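Local coordinates for uncharacterized HTH-type transcriptional regulator SAR2349 (Staphylococcus aureus, PDB 4EM2), which probably binds DNA as a transcription regulator of the MarR family, and binds salicylate, at residues Glu104-Thr109 / Thr123-Gly128. Sequence-based numbering, arbitrary orientation.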
# COMPACT_ATOMS: atom_id res chain seq x y z
N GLU A 104 11.32 12.37 -7.87
CA GLU A 104 12.39 13.17 -7.30
C GLU A 104 13.34 12.35 -6.46
O GLU A 104 14.55 12.65 -6.35
CB GLU A 104 11.79 14.30 -6.46
CG GLU A 104 12.84 15.11 -5.66
CD GLU A 104 13.88 15.80 -6.56
OE1 GLU A 104 13.50 16.44 -7.59
OE2 GLU A 104 15.08 15.71 -6.23
N ASN A 105 12.82 11.29 -5.84
CA ASN A 105 13.67 10.43 -5.06
C ASN A 105 14.35 9.35 -5.90
O ASN A 105 14.98 8.45 -5.34
CB ASN A 105 12.87 9.75 -3.94
CG ASN A 105 12.34 10.73 -2.94
OD1 ASN A 105 13.06 11.62 -2.52
ND2 ASN A 105 11.07 10.58 -2.56
N ASP A 106 14.19 9.39 -7.24
CA ASP A 106 14.86 8.36 -8.06
C ASP A 106 14.31 6.92 -7.84
O ASP A 106 15.03 5.91 -7.98
CB ASP A 106 16.35 8.41 -7.73
CG ASP A 106 17.23 7.65 -8.73
OD1 ASP A 106 16.81 7.44 -9.90
OD2 ASP A 106 18.38 7.28 -8.34
N LEU A 107 13.03 6.82 -7.48
CA LEU A 107 12.43 5.50 -7.23
C LEU A 107 11.60 5.02 -8.42
O LEU A 107 11.32 3.83 -8.55
CB LEU A 107 11.53 5.56 -5.97
CG LEU A 107 12.36 5.84 -4.71
CD1 LEU A 107 11.41 6.07 -3.51
CD2 LEU A 107 13.29 4.68 -4.45
N ILE A 108 11.20 5.97 -9.27
CA ILE A 108 10.43 5.63 -10.44
C ILE A 108 10.84 6.50 -11.60
O ILE A 108 11.27 7.65 -11.41
CB ILE A 108 8.86 5.78 -10.28
CG1 ILE A 108 8.51 7.24 -10.13
CG2 ILE A 108 8.31 4.91 -9.13
CD1 ILE A 108 6.93 7.50 -10.19
N THR A 109 10.71 5.95 -12.80
CA THR A 109 11.08 6.68 -14.00
C THR A 109 9.83 6.87 -14.87
O THR A 109 8.98 6.01 -14.94
CB THR A 109 12.15 5.92 -14.80
OG1 THR A 109 11.84 4.52 -14.80
CG2 THR A 109 13.51 6.12 -14.18
N THR A 123 7.53 3.26 -14.38
CA THR A 123 8.09 2.00 -13.94
C THR A 123 9.09 2.27 -12.84
O THR A 123 9.59 3.39 -12.72
CB THR A 123 8.87 1.29 -15.08
OG1 THR A 123 9.79 2.23 -15.63
CG2 THR A 123 7.92 0.74 -16.14
N LEU A 124 9.42 1.24 -12.06
CA LEU A 124 10.39 1.43 -10.98
C LEU A 124 11.77 1.53 -11.54
O LEU A 124 12.08 0.87 -12.52
CB LEU A 124 10.43 0.24 -10.01
CG LEU A 124 9.20 -0.18 -9.16
CD1 LEU A 124 9.66 -0.76 -7.84
CD2 LEU A 124 8.26 0.94 -8.95
N THR A 125 12.60 2.34 -10.90
CA THR A 125 14.03 2.41 -11.27
C THR A 125 14.71 1.26 -10.49
O THR A 125 14.09 0.65 -9.61
CB THR A 125 14.69 3.63 -10.71
OG1 THR A 125 14.54 3.56 -9.28
CG2 THR A 125 14.04 4.90 -11.30
N PRO A 126 16.00 0.97 -10.78
CA PRO A 126 16.67 -0.12 -10.03
C PRO A 126 16.67 0.12 -8.49
O PRO A 126 16.57 -0.82 -7.67
CB PRO A 126 18.09 -0.13 -10.60
CG PRO A 126 17.85 0.26 -12.12
CD PRO A 126 16.77 1.38 -11.98
N LYS A 127 16.85 1.38 -8.12
CA LYS A 127 16.81 1.77 -6.70
C LYS A 127 15.42 1.46 -6.17
O LYS A 127 15.25 0.88 -5.08
CB LYS A 127 17.07 3.27 -6.61
CG LYS A 127 17.20 3.80 -5.18
CD LYS A 127 17.42 5.33 -5.18
CE LYS A 127 17.27 5.90 -3.80
NZ LYS A 127 17.16 7.40 -3.82
N GLY A 128 14.41 1.81 -6.94
CA GLY A 128 13.04 1.53 -6.55
C GLY A 128 12.81 0.05 -6.28
O GLY A 128 12.17 -0.34 -5.25
O HOH W 1 19.26 8.13 -6.07
O HOH W 2 8.61 3.98 -17.45
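Lys127 reaches across Asp106 to the C-terminal end of helix 92-104. The side chain leaves the backbone with CG opposite N (chi1 -174°) and stays extended to its tip, and it can be followed outward: CB lies 3.6 Å from Asp106 O, CG brushes Leu107 CD2, CD passes 3.8 Å from Asp106 OD2, and NZ donates to Asn105 O at 2.9 Å. A long, flexible cation suits this place, since its methylenes cover the turn while the ammonium meets a carbonyl near a helix end, where the dipole would favour positive charge. A water links NZ to Asp106 OD2. Asp106 itself, at positive phi, is the C-prime residue of a Schellman motif closing that helix.

Thr125 joins this turn to the next helix. Its hydroxyl, held between backbone N and carbonyl carbon (chi1 59°), donates to Asp106 O at 2.7 Å and accepts from Gly128 N at 2.9 Å, making Thr125 the N-cap of helix 126-148. Its N-H gives Leu107 O a straight bond, although it comes from above the carbonyl plane. Gly128, lacking a side chain, lets its CA approach Leu107 O to 3.5 Å.

Beyond, Thr109 and Thr123 form an antiparallel hydrogen-bonded pair. Thr123 O accepts from both Thr109 N (2.8 Å) and Thr109 OG1; beta-branched residues fit such extended backbone.

The two strands are the base of the beta hairpin, the wing of the winged helix-turn-helix fold. Ile108 and Leu124, branched and apolar, pack against Leu70 and Ile73 of helix 64-76, Ile108 also meets helix 92-104, and Leu107 touches Leu102 of helix 92-104 and Leu131 of helix 126-148.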